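Local coordinates for radical SAM domain protein (Methanothrix thermoacetophila, PDB 6Y1X) that probably acts as the radical SAM carbide synthase NifB, an iron-sulfur enzyme in the maturation of the nitrogenase iron-molybdenum cofactor, at residues V158-V163 with K211-V216; V219-I224 with Y253-I258; E92-V97 with E130-L135. All coordinates share one frame; numbering follows the deposited sequence.

In the fold
Following the chain from the N terminus, contact 3 comes first: it closes the loop that runs from helix 87-100 through strand 104-109 and helix 119-131 to the turn before strand 136-141. Contact 1 then pairs strands 160-164 and 213-220, neighbours in the six-stranded parallel sheet, across a loop containing helix 189-209. Contact 2 follows where strand 213-220 ends, and returns the loop after strand 243-248 to that end. The three loops lie in series, neither nesting nor crossing. Contacts 1 and 2 share strand 213-220, whereas the centres of contacts 2 and 3 are about 38 Å apart, on opposite sides of the chain's centre.

Contact 1 (V158-V163 with K211-V216); sequences VTNITV and KKIVKV. With SF4 (iron/sulfur cluster), chain C.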
loop_
_atom_site.group_PDB
_atom_site.type_symbol
_atom_site.label_atom_id
_atom_site.label_comp_id
_atom_site.label_asym_id
_atom_site.label_seq_id
_atom_site.Cartn_x
_atom_site.Cartn_y
_atom_site.Cartn_z
ATOM N N VAL A 158 4.079 -5.718 -12.970
ATOM C CA VAL A 158 3.383 -4.779 -12.095
ATOM C C VAL A 158 3.676 -3.355 -12.552
ATOM O O VAL A 158 4.841 -2.967 -12.715
ATOM C CB VAL A 158 3.805 -5.004 -10.636
ATOM C CG1 VAL A 158 3.290 -3.885 -9.738
ATOM C CG2 VAL A 158 3.315 -6.356 -10.154
ATOM N N THR A 159 2.617 -2.564 -12.763
ATOM C CA THR A 159 2.761 -1.190 -13.233
ATOM C C THR A 159 2.352 -0.148 -12.205
ATOM O O THR A 159 2.696 1.028 -12.370
ATOM C CB THR A 159 1.928 -0.955 -14.505
ATOM O OG1 THR A 159 0.574 -1.366 -14.274
ATOM C CG2 THR A 159 2.501 -1.725 -15.686
ATOM N N ASN A 160 1.652 -0.544 -11.150
ATOM C CA ASN A 160 1.124 0.377 -10.156
ATOM C C ASN A 160 1.492 -0.170 -8.792
ATOM O O ASN A 160 1.296 -1.359 -8.527
ATOM C CB ASN A 160 -0.397 0.533 -10.278
ATOM C CG ASN A 160 -0.821 1.172 -11.585
ATOM O OD1 ASN A 160 -0.651 0.596 -12.662
ATOM N ND2 ASN A 160 -1.391 2.368 -11.497
ATOM N N ILE A 161 1.990 0.701 -7.919
ATOM C CA ILE A 161 2.494 0.294 -6.613
ATOM C C ILE A 161 1.993 1.280 -5.572
ATOM O O ILE A 161 2.091 2.496 -5.761
ATOM C CB ILE A 161 4.035 0.224 -6.581
ATOM C CG1 ILE A 161 4.542 -0.884 -7.508
ATOM C CG2 ILE A 161 4.530 -0.014 -5.162
ATOM C CD1 ILE A 161 6.047 -0.914 -7.641
ATOM N N THR A 162 1.432 0.761 -4.488
ATOM C CA THR A 162 1.062 1.586 -3.353
ATOM C C THR A 162 2.035 1.310 -2.220
ATOM O O THR A 162 2.245 0.153 -1.843
ATOM C CB THR A 162 -0.367 1.283 -2.901
ATOM O OG1 THR A 162 -1.293 1.811 -3.853
ATOM C CG2 THR A 162 -0.642 1.922 -1.541
ATOM N N VAL A 163 2.623 2.367 -1.674
ATOM C CA VAL A 163 3.492 2.260 -0.513
ATOM C C VAL A 163 2.814 3.019 0.612
ATOM O O VAL A 163 2.394 4.164 0.420
ATOM C CB VAL A 163 4.897 2.828 -0.793
ATOM C CG1 VAL A 163 5.774 2.718 0.443
ATOM C CG2 VAL A 163 5.529 2.139 -1.996
ATOM N N LYS A 211 9.591 3.743 -14.050
ATOM C CA LYS A 211 8.367 4.244 -14.677
ATOM C C LYS A 211 7.111 3.584 -14.109
ATOM O O LYS A 211 6.095 3.474 -14.799
ATOM C CB LYS A 211 8.419 4.086 -16.200
ATOM C CG LYS A 211 9.527 4.897 -16.863
ATOM C CD LYS A 211 9.456 4.805 -18.379
ATOM N N LYS A 212 7.163 3.151 -12.852
ATOM C CA LYS A 212 5.975 2.651 -12.176
ATOM C C LYS A 212 5.147 3.817 -11.654
ATOM O O LYS A 212 5.677 4.874 -11.303
ATOM C CB LYS A 212 6.332 1.721 -11.012
ATOM C CG LYS A 212 7.273 0.586 -11.370
ATOM C CD LYS A 212 6.758 -0.192 -12.561
ATOM C CE LYS A 212 7.754 -1.252 -12.983
ATOM N NZ LYS A 212 7.278 -2.028 -14.161
ATOM N N ILE A 213 3.835 3.623 -11.617
ATOM C CA ILE A 213 2.928 4.633 -11.091
ATOM C C ILE A 213 2.781 4.376 -9.600
ATOM O O ILE A 213 2.294 3.318 -9.188
ATOM C CB ILE A 213 1.564 4.579 -11.792
ATOM C CG1 ILE A 213 1.751 4.584 -13.313
ATOM C CG2 ILE A 213 0.690 5.740 -11.335
ATOM C CD1 ILE A 213 2.543 5.766 -13.824
ATOM N N VAL A 214 3.207 5.339 -8.790
ATOM C CA VAL A 214 3.323 5.155 -7.351
ATOM C C VAL A 214 2.244 5.959 -6.642
ATOM O O VAL A 214 2.100 7.165 -6.874
ATOM C CB VAL A 214 4.721 5.545 -6.848
ATOM C CG1 VAL A 214 4.789 5.434 -5.316
ATOM C CG2 VAL A 214 5.768 4.667 -7.504
ATOM N N LYS A 215 1.495 5.283 -5.780
ATOM C CA LYS A 215 0.572 5.913 -4.850
ATOM C C LYS A 215 1.116 5.747 -3.439
ATOM O O LYS A 215 1.602 4.673 -3.081
ATOM C CB LYS A 215 -0.822 5.293 -4.979
ATOM C CG LYS A 215 -1.760 5.500 -3.802
ATOM C CD LYS A 215 -3.185 5.129 -4.214
ATOM C CE LYS A 215 -4.018 4.644 -3.043
ATOM N NZ LYS A 215 -3.602 3.287 -2.591
ATOM N N VAL A 216 1.043 6.804 -2.639
ATOM C CA VAL A 216 1.497 6.735 -1.257
ATOM C C VAL A 216 0.283 6.897 -0.355
ATOM O O VAL A 216 -0.467 7.872 -0.480
ATOM C CB VAL A 216 2.573 7.784 -0.956
ATOM C CG1 VAL A 216 2.748 7.941 0.555
ATOM C CG2 VAL A 216 3.875 7.362 -1.611
HETATM FE FE1 SF4 C . -4.373 -0.492 -3.382
HETATM FE FE2 SF4 C . -6.254 -0.119 -5.313
HETATM FE FE3 SF4 C . -5.818 -2.589 -4.259
HETATM FE FE4 SF4 C . -3.938 -1.449 -5.917
HETATM S S1 SF4 C . -6.073 -2.089 -6.490
HETATM S S2 SF4 C . -3.538 -2.560 -3.944
HETATM S S3 SF4 C . -4.127 0.757 -5.298
HETATM S S4 SF4 C . -6.647 -0.758 -3.138
#
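Val158 offers its carbonyl O to Lys212, whose NZ donates from 3.0 Å and stands 20° off the carbonyl plane. The lysine chain bends at chi2 (-52°), bringing CD close to the same oxygen, and NZ also makes a salt bridge with Asp154 of helix 146-156. An alanine at Lys212 would probably leave both the Val158 carbonyl and the Asp154 carboxylate without this donor. Thr159 O accepts a hydrogen bond from Ile213 N, while OG1 donates in the carbonyl plane to Asn160 OD1 at 2.8 Å. That bond helps hold the Asn160 amide, whose ND2 lies 3.7 Å from Ile213 CB and donates to the backbone of Arg33; an amide suits a buried place needing both donor and acceptor. Ile161 sets the parallel register: its N donates to Ile213 O and its O accepts Lys215 N, so its two bonds straddle Val214. Its side chain shares a face with Val163, Val214 and Val216, beta-branched residues at home in a strand; Ile161 and Val163 pack on helices 146-156 and 189-209, Val214 on the latter. On the other face Thr162 OG1, anti to the carbonyl carbon (chi1 -72°), lies 3.4 Å from cluster sulfur S3. Lys215, alongside, has two conformers; in the one described NZ donates to Thr162 OG1 at 3.0 Å, is hydrogen-bonded to Asn217 OD1 and lies near Glu75, a cluster ligand, but its end is less certain. Val163 carries the pairing on, its N donating to Lys215 O at 2.9 Å. The chemistry is thus divided by face: aliphatic branches fill the helix side, whereas Thr162, and probably Lys215, set polar groups beside the iron-sulfur cluster, consistent with a second-shell role.

Contact 2 (V219-I224 with Y253-I258); sequences VLIPGI and YKFAHI. With SO4 (sulfate ion), chain F.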
loop_
_atom_site.group_PDB
_atom_site.type_symbol
_atom_site.label_atom_id
_atom_site.label_comp_id
_atom_site.label_asym_id
_atom_site.label_seq_id
_atom_site.Cartn_x
_atom_site.Cartn_y
_atom_site.Cartn_z
ATOM N N VAL A 219 -1.455 7.076 6.941
ATOM C CA VAL A 219 -2.453 6.986 8.002
ATOM C C VAL A 219 -2.308 8.243 8.844
ATOM O O VAL A 219 -1.228 8.519 9.376
ATOM C CB VAL A 219 -2.269 5.720 8.854
ATOM C CG1 VAL A 219 -3.363 5.624 9.909
ATOM C CG2 VAL A 219 -2.282 4.487 7.974
ATOM N N LEU A 220 -3.386 9.011 8.952
ATOM C CA LEU A 220 -3.359 10.255 9.709
ATOM C C LEU A 220 -3.593 9.942 11.180
ATOM O O LEU A 220 -4.712 9.613 11.580
ATOM C CB LEU A 220 -4.407 11.214 9.155
ATOM C CG LEU A 220 -4.374 12.651 9.664
ATOM C CD1 LEU A 220 -3.080 13.334 9.249
ATOM C CD2 LEU A 220 -5.582 13.391 9.113
ATOM N N ILE A 221 -2.549 10.081 11.987
ATOM C CA ILE A 221 -2.578 9.681 13.392
ATOM C C ILE A 221 -2.488 10.938 14.245
ATOM O O ILE A 221 -1.401 11.517 14.376
ATOM C CB ILE A 221 -1.439 8.703 13.719
ATOM C CG1 ILE A 221 -1.476 7.503 12.765
ATOM C CG2 ILE A 221 -1.535 8.247 15.164
ATOM C CD1 ILE A 221 -0.135 6.748 12.662
ATOM N N PRO A 222 -3.591 11.401 14.826
ATOM C CA PRO A 222 -3.559 12.661 15.578
ATOM C C PRO A 222 -2.547 12.609 16.710
ATOM O O PRO A 222 -2.450 11.618 17.437
ATOM C CB PRO A 222 -4.991 12.788 16.107
ATOM C CG PRO A 222 -5.809 12.072 15.090
ATOM C CD PRO A 222 -4.964 10.891 14.678
ATOM N N GLY A 223 -1.755 13.674 16.816
ATOM C CA GLY A 223 -0.735 13.773 17.831
ATOM C C GLY A 223 0.580 13.107 17.497
ATOM O O GLY A 223 1.543 13.273 18.256
ATOM N N ILE A 224 0.665 12.368 16.391
ATOM C CA ILE A 224 1.893 11.659 16.055
ATOM C C ILE A 224 2.452 12.152 14.728
ATOM O O ILE A 224 3.598 12.609 14.668
ATOM C CB ILE A 224 1.665 10.138 16.033
ATOM C CG1 ILE A 224 1.207 9.672 17.417
ATOM C CG2 ILE A 224 2.941 9.420 15.610
ATOM C CD1 ILE A 224 1.316 8.192 17.644
ATOM N N TYR A 253 -5.312 -1.576 18.401
ATOM C CA TYR A 253 -4.059 -2.016 19.033
ATOM C C TYR A 253 -3.554 -0.876 19.918
ATOM O O TYR A 253 -4.340 -0.331 20.705
ATOM C CB TYR A 253 -3.100 -2.497 17.949
ATOM C CG TYR A 253 -1.804 -3.083 18.470
ATOM C CD1 TYR A 253 -1.762 -3.773 19.678
ATOM C CD2 TYR A 253 -0.625 -2.961 17.742
ATOM C CE1 TYR A 253 -0.579 -4.318 20.146
ATOM C CE2 TYR A 253 0.562 -3.502 18.203
ATOM C CZ TYR A 253 0.580 -4.174 19.405
ATOM O OH TYR A 253 1.764 -4.696 19.865
ATOM N N LYS A 254 -2.283 -0.478 19.823
ATOM C CA LYS A 254 -1.736 0.511 20.742
ATOM C C LYS A 254 -2.269 1.909 20.484
ATOM O O LYS A 254 -2.097 2.784 21.339
ATOM C CB LYS A 254 -0.209 0.507 20.674
ATOM C CG LYS A 254 0.397 -0.713 21.341
ATOM C CD LYS A 254 1.896 -0.794 21.129
ATOM C CE LYS A 254 2.488 -1.926 21.968
ATOM N NZ LYS A 254 3.969 -1.964 21.877
ATOM N N PHE A 255 -2.950 2.129 19.359
ATOM C CA PHE A 255 -3.570 3.413 19.074
ATOM C C PHE A 255 -5.077 3.372 19.318
ATOM O O PHE A 255 -5.803 4.246 18.836
ATOM C CB PHE A 255 -3.282 3.833 17.630
ATOM C CG PHE A 255 -1.840 4.193 17.367
ATOM C CD1 PHE A 255 -0.951 4.400 18.408
ATOM C CD2 PHE A 255 -1.378 4.339 16.068
ATOM C CE1 PHE A 255 0.374 4.735 18.160
ATOM C CE2 PHE A 255 -0.053 4.676 15.812
ATOM C CZ PHE A 255 0.822 4.870 16.859
ATOM N N ALA A 256 -5.554 2.363 20.055
ATOM C CA ALA A 256 -6.985 2.189 20.282
ATOM C C ALA A 256 -7.608 3.349 21.046
ATOM O O ALA A 256 -8.836 3.506 21.012
ATOM C CB ALA A 256 -7.249 0.884 21.032
ATOM N N HIS A 257 -6.810 4.137 21.771
ATOM C CA HIS A 257 -7.367 5.227 22.558
ATOM C C HIS A 257 -7.317 6.559 21.825
ATOM O O HIS A 257 -7.921 7.527 22.295
ATOM C CB HIS A 257 -6.602 5.384 23.882
ATOM C CG HIS A 257 -6.680 4.190 24.780
ATOM N ND1 HIS A 257 -7.493 4.143 25.891
ATOM C CD2 HIS A 257 -6.017 3.009 24.747
ATOM C CE1 HIS A 257 -7.344 2.977 26.493
ATOM N NE2 HIS A 257 -6.451 2.273 25.821
ATOM N N ILE A 258 -6.624 6.629 20.686
ATOM C CA ILE A 258 -6.470 7.895 19.983
ATOM C C ILE A 258 -7.792 8.265 19.327
ATOM O O ILE A 258 -8.437 7.428 18.681
ATOM C CB ILE A 258 -5.335 7.807 18.951
ATOM C CG1 ILE A 258 -3.999 7.539 19.642
ATOM C CG2 ILE A 258 -5.257 9.093 18.133
ATOM C CD1 ILE A 258 -2.810 7.513 18.682
HETATM S S SO4 F . 4.982 1.132 23.323
HETATM O O1 SO4 F . 5.477 -0.232 23.155
HETATM O O2 SO4 F . 4.418 1.618 22.068
HETATM O O3 SO4 F . 3.945 1.138 24.352
HETATM O O4 SO4 F . 6.079 2.007 23.728
#
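Ile221 and Phe255 each carry the gamma carbon anti to their own carbonyl carbon (CG1 in the isoleucine, chi1 -54°; CG in the phenylalanine, chi1 -69°), and chi2 near anti (159°) carries Ile221 CD1 on to the ring. The two side chains cross at about a right angle. Ile221 CD1 touches Phe255 CE2 at 3.8 Å, and its other branch, CG2, comes equally near Ile258 CD1. A branched aliphatic residue suits this place, for it can meet the ring and the second isoleucine at once. Ile224 reaches the ring tip to tip, CD1 toward CZ, but it was modelled in two conformers and this approach is less certain. Pro222 adds its CD, 3.9 Å from Ile258 CG2. Each side is shaped by a turn: Ile224 N bonds to Ile221 O, with Gly223 taking the positive phi between them, and a type I turn links Ile258 N to Phe255 O, so Phe255 and Ile258 both point toward 219-224 and share Ile221. At the margin, Lys254 NZ donates to O1 of a sulfate ion, probably from the crystallisation liquor, at 2.6 Å, and makes a salt bridge with Asp178. The contact fastens the loop before helix 263-273 to the end of strand 213-220, which pairs with strand 243-248 through Leu220, while Phe255 also rests on Lys64, which lies in sequence between the cluster ligands Cys63 and Cys66.

Contact 3 (E92-V97 with E130-L135); sequences ERVDEV and EKYPHL
Asp95 and Lys131 supply the charged part of the contact, a salt bridge between helix 87-100 and the last turn of helix 119-131. Lys131 sends CG anti to its backbone N (chi1 -176°) and stays extended beyond it, meeting the aspartate side chain at about a right angle. Its NZ lies 2.7 Å from Asp95 OD1, with a weak second bond to OD2 at 3.0 Å. The position of OD1 is less sure, because the model places it too close to Tyr132 OH; no bond can be read from that approach. A long, flexible lysine suits the span between the two helices, and its positive charge is matched by that of Asp95.

The second kind of contact involves the Tyr132 ring. Lys131 CG lies over one face, 3.8 Å above the ring plane and offset toward the rim, so the aliphatic part of the lysine packs on the ring while its charged end goes on to the aspartate.

Apolar packing makes up the rest. Val94 CG1 lies 3.7 Å from Tyr132 CE2, the two side chains sliding past each other in opposite directions, and reaches Leu135 CD1 at 4.2 Å. A compact valine lets the helix come near the ring, and it packs as well on Met51 of strand 49-52. Leu135 also touches Leu98 and Val107. Both Tyr132 and Leu135 are brought to this side by a type I turn, closed by Leu135 N to Tyr132 O, with Pro133 well suited to its second position.

Such pairing of neighbouring helices outside a parallel sheet is characteristic of successive beta-alpha-beta crossovers, here in the partial TIM-like barrel of the radical SAM superfamily, with strands 49-52, 104-109 and 136-141 side by side.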
loop_
_atom_site.group_PDB
_atom_site.type_symbol
_atom_site.label_atom_id
_atom_site.label_comp_id
_atom_site.label_asym_id
_atom_site.label_seq_id
_atom_site.Cartn_x
_atom_site.Cartn_y
_atom_site.Cartn_z
ATOM N N GLU A 92 -7.841 -19.206 -10.138
ATOM C CA GLU A 92 -9.189 -19.707 -10.377
ATOM C C GLU A 92 -10.245 -18.671 -10.008
ATOM O O GLU A 92 -11.286 -18.580 -10.669
ATOM C CB GLU A 92 -9.409 -20.996 -9.589
ATOM C CG GLU A 92 -8.571 -22.161 -10.080
ATOM C CD GLU A 92 -8.629 -23.351 -9.146
ATOM O OE1 GLU A 92 -8.030 -24.397 -9.478
ATOM O OE2 GLU A 92 -9.265 -23.241 -8.077
ATOM N N ARG A 93 -10.015 -17.896 -8.943
ATOM C CA ARG A 93 -10.974 -16.845 -8.612
ATOM C C ARG A 93 -10.993 -15.759 -9.680
ATOM O O ARG A 93 -12.058 -15.220 -10.004
ATOM C CB ARG A 93 -10.688 -16.245 -7.236
ATOM C CG ARG A 93 -11.749 -15.217 -6.843
ATOM C CD ARG A 93 -11.534 -14.648 -5.460
ATOM N NE ARG A 93 -11.875 -15.613 -4.418
ATOM N N VAL A 94 -9.825 -15.418 -10.231
ATOM C CA VAL A 94 -9.771 -14.467 -11.339
ATOM C C VAL A 94 -10.594 -14.976 -12.514
ATOM O O VAL A 94 -11.377 -14.228 -13.114
ATOM C CB VAL A 94 -8.312 -14.200 -11.752
ATOM C CG1 VAL A 94 -8.270 -13.270 -12.942
ATOM C CG2 VAL A 94 -7.550 -13.583 -10.606
ATOM N N ASP A 95 -10.409 -16.249 -12.875
ATOM C CA ASP A 95 -11.190 -16.850 -13.952
ATOM C C ASP A 95 -12.681 -16.609 -13.752
ATOM O O ASP A 95 -13.377 -16.143 -14.662
ATOM C CB ASP A 95 -10.905 -18.351 -14.042
ATOM C CG ASP A 95 -9.498 -18.655 -14.519
ATOM O OD1 ASP A 95 -8.931 -17.841 -15.278
ATOM O OD2 ASP A 95 -8.968 -19.728 -14.158
ATOM N N GLU A 96 -13.187 -16.902 -12.551
ATOM C CA GLU A 96 -14.628 -16.828 -12.332
ATOM C C GLU A 96 -15.115 -15.386 -12.276
ATOM O O GLU A 96 -16.197 -15.075 -12.789
ATOM C CB GLU A 96 -14.998 -17.565 -11.045
ATOM C CG GLU A 96 -14.709 -19.056 -11.077
ATOM N N VAL A 97 -14.343 -14.491 -11.654
ATOM C CA VAL A 97 -14.746 -13.087 -11.606
ATOM C C VAL A 97 -14.779 -12.492 -13.008
ATOM O O VAL A 97 -15.747 -11.828 -13.401
ATOM C CB VAL A 97 -13.816 -12.289 -10.674
ATOM C CG1 VAL A 97 -14.080 -10.797 -10.813
ATOM C CG2 VAL A 97 -14.015 -12.731 -9.235
ATOM N N GLU A 130 0.376 -13.613 -17.127
ATOM C CA GLU A 130 0.637 -14.421 -18.308
ATOM C C GLU A 130 -0.654 -14.880 -18.973
ATOM O O GLU A 130 -0.709 -14.992 -20.200
ATOM C CB GLU A 130 1.507 -15.617 -17.931
ATOM C CG GLU A 130 2.964 -15.259 -17.702
ATOM C CD GLU A 130 3.759 -16.400 -17.101
ATOM O OE1 GLU A 130 3.240 -17.535 -17.063
ATOM O OE2 GLU A 130 4.907 -16.162 -16.671
ATOM N N LYS A 131 -1.701 -15.138 -18.191
ATOM C CA LYS A 131 -2.965 -15.580 -18.763
ATOM C C LYS A 131 -3.854 -14.421 -19.202
ATOM O O LYS A 131 -4.581 -14.551 -20.194
ATOM C CB LYS A 131 -3.705 -16.458 -17.749
ATOM C CG LYS A 131 -4.998 -17.070 -18.253
ATOM C CD LYS A 131 -5.546 -18.064 -17.246
ATOM C CE LYS A 131 -6.868 -18.655 -17.703
ATOM N NZ LYS A 131 -7.417 -19.598 -16.693
ATOM N N TYR A 132 -3.796 -13.287 -18.501
ATOM C CA TYR A 132 -4.662 -12.133 -18.757
ATOM C C TYR A 132 -3.794 -10.887 -18.876
ATOM O O TYR A 132 -3.749 -10.059 -17.956
ATOM C CB TYR A 132 -5.700 -11.962 -17.648
ATOM C CG TYR A 132 -6.642 -13.133 -17.472
ATOM C CD1 TYR A 132 -7.571 -13.454 -18.451
ATOM C CD2 TYR A 132 -6.594 -13.921 -16.330
ATOM C CE1 TYR A 132 -8.431 -14.524 -18.294
ATOM C CE2 TYR A 132 -7.454 -14.993 -16.165
ATOM C CZ TYR A 132 -8.368 -15.290 -17.149
ATOM O OH TYR A 132 -9.227 -16.356 -16.992
ATOM N N PRO A 133 -3.106 -10.710 -20.007
ATOM C CA PRO A 133 -2.227 -9.535 -20.163
ATOM C C PRO A 133 -2.952 -8.198 -20.162
ATOM O O PRO A 133 -2.302 -7.163 -19.976
ATOM C CB PRO A 133 -1.530 -9.785 -21.509
ATOM C CG PRO A 133 -1.764 -11.221 -21.828
ATOM C CD PRO A 133 -3.034 -11.620 -21.159
ATOM N N HIS A 134 -4.270 -8.177 -20.376
ATOM C CA HIS A 134 -4.996 -6.911 -20.367
ATOM C C HIS A 134 -5.133 -6.333 -18.965
ATOM O O HIS A 134 -5.270 -5.113 -18.813
ATOM C CB HIS A 134 -6.382 -7.097 -20.983
ATOM C CG HIS A 134 -7.211 -5.848 -20.999
ATOM N ND1 HIS A 134 -6.906 -4.757 -21.784
ATOM C CD2 HIS A 134 -8.341 -5.522 -20.328
ATOM C CE1 HIS A 134 -7.809 -3.812 -21.593
ATOM N NE2 HIS A 134 -8.692 -4.252 -20.715
ATOM N N LEU A 135 -5.097 -7.174 -17.939
ATOM C CA LEU A 135 -5.308 -6.692 -16.584
ATOM C C LEU A 135 -4.151 -5.819 -16.112
ATOM O O LEU A 135 -2.978 -6.111 -16.363
ATOM C CB LEU A 135 -5.497 -7.871 -15.632
ATOM C CG LEU A 135 -6.852 -8.566 -15.774
ATOM C CD1 LEU A 135 -6.868 -9.884 -15.020
ATOM C CD2 LEU A 135 -7.981 -7.660 -15.309
#